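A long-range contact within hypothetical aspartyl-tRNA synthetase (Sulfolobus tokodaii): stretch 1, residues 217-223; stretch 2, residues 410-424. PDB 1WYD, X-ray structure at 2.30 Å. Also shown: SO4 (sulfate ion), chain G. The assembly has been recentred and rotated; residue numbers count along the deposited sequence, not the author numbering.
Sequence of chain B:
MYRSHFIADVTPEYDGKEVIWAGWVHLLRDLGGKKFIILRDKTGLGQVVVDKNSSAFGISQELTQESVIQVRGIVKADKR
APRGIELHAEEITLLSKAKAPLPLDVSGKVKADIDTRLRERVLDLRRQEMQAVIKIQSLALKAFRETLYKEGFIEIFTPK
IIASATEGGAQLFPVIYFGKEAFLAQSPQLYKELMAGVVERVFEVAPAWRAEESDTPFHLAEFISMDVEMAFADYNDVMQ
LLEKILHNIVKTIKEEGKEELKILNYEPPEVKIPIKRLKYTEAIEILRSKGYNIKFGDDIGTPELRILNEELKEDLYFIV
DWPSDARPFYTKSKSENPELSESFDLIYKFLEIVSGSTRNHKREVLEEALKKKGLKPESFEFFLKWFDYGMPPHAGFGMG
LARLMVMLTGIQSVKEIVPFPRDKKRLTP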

# COMPACT_ATOMS: atom_id res chain seq x y z
N PRO B 217 20.19 15.65 -3.52
CA PRO B 217 19.91 14.22 -3.50
C PRO B 217 18.63 13.92 -2.72
O PRO B 217 18.24 14.70 -1.84
N PHE B 218 17.96 12.83 -3.11
CA PHE B 218 16.77 12.37 -2.43
C PHE B 218 15.64 13.34 -2.40
O PHE B 218 15.10 13.64 -1.34
N HIS B 219 15.25 13.81 -3.58
CA HIS B 219 14.14 14.71 -3.65
C HIS B 219 13.26 14.45 -4.86
O HIS B 219 12.94 15.39 -5.60
N LEU B 220 12.85 13.19 -5.04
CA LEU B 220 11.85 12.84 -6.07
C LEU B 220 10.52 13.61 -5.90
O LEU B 220 10.20 14.01 -4.80
N ALA B 221 9.80 13.87 -7.00
CA ALA B 221 8.55 14.59 -6.91
C ALA B 221 7.40 13.67 -6.49
O ALA B 221 6.43 14.10 -5.85
N GLU B 222 7.51 12.40 -6.89
CA GLU B 222 6.68 11.31 -6.38
C GLU B 222 7.45 10.37 -5.42
O GLU B 222 8.57 9.97 -5.68
N PHE B 223 6.80 9.97 -4.34
CA PHE B 223 7.49 9.20 -3.31
C PHE B 223 6.50 8.45 -2.43
O PHE B 223 5.40 8.93 -2.19
N GLY B 410 22.68 0.63 1.43
CA GLY B 410 23.90 1.36 1.16
C GLY B 410 23.83 2.25 -0.08
O GLY B 410 24.72 3.13 -0.25
N ILE B 411 22.81 2.07 -0.93
CA ILE B 411 22.72 2.92 -2.13
C ILE B 411 22.50 4.37 -1.76
O ILE B 411 21.56 4.72 -1.05
N GLN B 412 23.39 5.20 -2.27
CA GLN B 412 23.40 6.63 -2.00
C GLN B 412 22.63 7.44 -3.06
O GLN B 412 22.78 8.65 -3.14
N SER B 413 21.82 6.80 -3.88
CA SER B 413 20.98 7.58 -4.81
C SER B 413 19.55 7.05 -4.85
O SER B 413 19.30 5.86 -5.06
N VAL B 414 18.62 7.96 -4.62
CA VAL B 414 17.19 7.66 -4.69
C VAL B 414 16.74 7.24 -6.10
O VAL B 414 15.75 6.54 -6.24
N LYS B 415 17.47 7.64 -7.12
CA LYS B 415 17.08 7.26 -8.48
C LYS B 415 17.63 5.89 -8.76
O LYS B 415 17.31 5.28 -9.76
N GLU B 416 18.51 5.45 -7.89
CA GLU B 416 18.97 4.08 -7.96
C GLU B 416 18.09 3.13 -7.11
O GLU B 416 18.22 1.91 -7.23
N ILE B 417 17.21 3.66 -6.28
CA ILE B 417 16.33 2.81 -5.47
C ILE B 417 14.94 2.70 -6.11
O ILE B 417 14.37 1.60 -6.23
N VAL B 418 14.42 3.84 -6.57
CA VAL B 418 13.07 3.85 -7.10
C VAL B 418 13.13 3.39 -8.56
O VAL B 418 13.80 4.03 -9.39
N PRO B 419 12.41 2.32 -8.89
CA PRO B 419 12.56 1.72 -10.21
C PRO B 419 12.07 2.72 -11.27
O PRO B 419 12.69 2.77 -12.33
N PHE B 420 11.06 3.54 -10.99
CA PHE B 420 10.62 4.53 -12.00
C PHE B 420 10.51 5.92 -11.44
O PHE B 420 9.42 6.36 -11.12
N PRO B 421 11.64 6.61 -11.32
CA PRO B 421 11.69 7.89 -10.60
C PRO B 421 10.92 9.00 -11.31
O PRO B 421 10.81 8.99 -12.53
N ARG B 422 10.37 9.92 -10.52
CA ARG B 422 9.75 11.12 -11.02
C ARG B 422 10.45 12.30 -10.38
O ARG B 422 10.65 12.31 -9.15
N ASP B 423 10.88 13.25 -11.23
CA ASP B 423 11.25 14.62 -10.82
C ASP B 423 11.13 15.65 -11.97
O ASP B 423 10.54 15.35 -13.02
N LYS B 424 11.73 16.83 -11.77
CA LYS B 424 11.57 17.95 -12.70
C LYS B 424 12.05 17.67 -14.12
O LYS B 424 11.55 18.30 -15.06

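Apolar packing carries most of this contact, which buries 562 Å² summed over both stretches. Val414 points toward stretch 1 with chi1 at 81° (p) and meets the side chains of Phe218 and Leu220. Phe218 (chi1 m, chi2 90°) leaves its backbone sideways, yet its ring end comes nearer: CD2 of Phe218 lies 3.3 Å from CB of Val414, a tight fit. Val414 N lies over one ring face, whereas CD1 of Ile417 sits at the edge, 4.4 Å from CE2 of Phe218. Leu220 (m, t) also starts sideways and reaches across with its branch tips. Its CD2 is 3.5 Å from Val414 CG1 and 4.0 Å from Pro421 CB, while its CD1 is 3.6 Å from CG2 of Val418, a t rotamer pointing toward stretch 1. Further along, Ala221 and Glu222 point toward stretch 2; CB of Glu222 (chi1 t) packs 3.8 Å from CB of Arg422 (chi1 m).

One direct hydrogen bond crosses between the stretches, and it is backbone to backbone: Ala221 N donates to Arg422 O at 2.8 Å with an N-H...O angle of 155°. The same carbonyl O of Arg422 also lies 3.3 Å from Leu220 CB, a van der Waals contact beside the bond.

Two waters extend this polar link. Water 1 donates to Glu222 OE2 (2.7 Å) and to Phe420 O (2.9 Å); water 2 donates to Glu222 O (2.5 Å) and accepts from Arg422 N (3.1 Å).

At the other end a sulfate, probably from the crystallisation liquor, bridges the stretches. Its O3 accepts from Phe218 N at 2.7 Å (152°) and, weakly, from Val414 N at 3.4 Å; its O4 takes a very short 2.4 Å bond from OG of Ser413 (chi1 t), whose CA-to-CB bond points away from stretch 1.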

# COMPACT_ATOMS: atom_id res chain seq x y z
CB PRO B 217 21.14 13.64 -2.83
CG PRO B 217 22.21 14.66 -3.13
CD PRO B 217 21.49 15.96 -2.89
CB PHE B 218 17.12 11.91 -1.03
CG PHE B 218 17.82 10.62 -1.03
CD1 PHE B 218 19.20 10.57 -1.11
CD2 PHE B 218 17.08 9.43 -1.05
CE1 PHE B 218 19.86 9.37 -1.16
CE2 PHE B 218 17.73 8.21 -1.11
CZ PHE B 218 19.14 8.19 -1.17
CB HIS B 219 14.65 16.13 -3.70
CG HIS B 219 14.84 16.75 -2.36
ND1 HIS B 219 15.92 16.45 -1.56
CD2 HIS B 219 14.09 17.65 -1.68
CE1 HIS B 219 15.81 17.12 -0.42
NE2 HIS B 219 14.72 17.87 -0.48
CB LEU B 220 11.64 11.32 -6.13
CG LEU B 220 12.88 10.43 -6.34
CD1 LEU B 220 12.49 8.97 -6.47
CD2 LEU B 220 13.73 10.87 -7.56
CB ALA B 221 8.19 15.27 -8.30
CB GLU B 222 6.18 10.48 -7.53
CG GLU B 222 5.04 9.55 -7.14
CD GLU B 222 4.56 8.81 -8.37
OE1 GLU B 222 3.83 9.42 -9.19
OE2 GLU B 222 4.99 7.64 -8.53
CB PHE B 223 8.40 10.11 -2.46
CG PHE B 223 7.73 11.36 -1.91
CD1 PHE B 223 7.11 11.36 -0.65
CD2 PHE B 223 7.77 12.57 -2.64
CE1 PHE B 223 6.51 12.53 -0.14
CE2 PHE B 223 7.16 13.75 -2.14
CZ PHE B 223 6.53 13.72 -0.89
CB ILE B 411 21.64 2.42 -3.14
CG1 ILE B 411 22.08 1.10 -3.75
CG2 ILE B 411 21.44 3.45 -4.27
CD1 ILE B 411 20.94 0.20 -3.98
CB GLN B 412 24.85 7.14 -1.93
CG GLN B 412 25.70 6.58 -0.77
CD GLN B 412 25.02 6.74 0.59
OE1 GLN B 412 24.95 7.85 1.12
NE2 GLN B 412 24.51 5.65 1.15
CB SER B 413 21.58 7.62 -6.21
OG SER B 413 20.74 8.35 -7.11
CB VAL B 414 16.39 8.85 -4.22
CG1 VAL B 414 16.25 9.92 -5.33
CG2 VAL B 414 15.06 8.41 -3.69
CB LYS B 415 17.62 8.24 -9.52
CG LYS B 415 17.32 9.70 -9.22
CD LYS B 415 18.50 10.58 -9.69
CE LYS B 415 18.49 10.73 -11.20
NZ LYS B 415 19.47 11.77 -11.61
CB GLU B 416 20.41 4.02 -7.54
CG GLU B 416 21.29 5.01 -8.25
CD GLU B 416 22.54 4.36 -8.76
OE1 GLU B 416 23.07 3.42 -8.08
OE2 GLU B 416 23.00 4.80 -9.84
CB ILE B 417 16.29 3.33 -4.00
CG1 ILE B 417 17.61 2.98 -3.28
CG2 ILE B 417 15.11 2.75 -3.22
CD1 ILE B 417 18.06 3.91 -2.14
CB VAL B 418 12.41 5.23 -6.92
CG1 VAL B 418 11.07 5.32 -7.62
CG2 VAL B 418 12.30 5.57 -5.46
CB PRO B 419 11.65 0.49 -10.14
CG PRO B 419 11.32 0.34 -8.84
CD PRO B 419 11.31 1.70 -8.16
CB PHE B 420 9.31 4.11 -12.64
CG PHE B 420 9.43 2.82 -13.38
CD1 PHE B 420 8.85 1.67 -12.89
CD2 PHE B 420 10.16 2.75 -14.56
CE1 PHE B 420 8.99 0.47 -13.55
CE2 PHE B 420 10.30 1.54 -15.23
CZ PHE B 420 9.73 0.40 -14.72
CB PRO B 421 13.17 8.24 -10.58
CG PRO B 421 13.88 7.17 -11.41
CD PRO B 421 12.91 6.22 -11.94
CB ARG B 422 8.27 11.15 -10.63
CG ARG B 422 7.36 10.18 -11.41
CD ARG B 422 7.11 10.58 -12.86
NE ARG B 422 6.40 9.53 -13.60
CZ ARG B 422 7.00 8.56 -14.27
NH1 ARG B 422 8.33 8.48 -14.27
NH2 ARG B 422 6.30 7.66 -14.95
CB ASP B 423 12.64 14.67 -10.18
CG ASP B 423 13.73 14.26 -11.14
OD1 ASP B 423 13.59 14.47 -12.37
OD2 ASP B 423 14.78 13.67 -10.75
CB LYS B 424 12.12 19.28 -12.12
CG LYS B 424 13.51 19.69 -12.55
CD LYS B 424 13.95 20.99 -11.84
CE LYS B 424 15.51 21.17 -11.82
NZ LYS B 424 16.23 20.27 -10.84
S SO4 G . 19.96 11.62 -6.00
O1 SO4 G . 21.40 11.80 -5.85
O2 SO4 G . 19.37 12.89 -6.48
O3 SO4 G . 19.40 11.26 -4.69
O4 SO4 G . 19.72 10.55 -6.97
O HOH W 1 7.63 7.14 -8.92
O HOH W 2 9.38 8.89 -7.74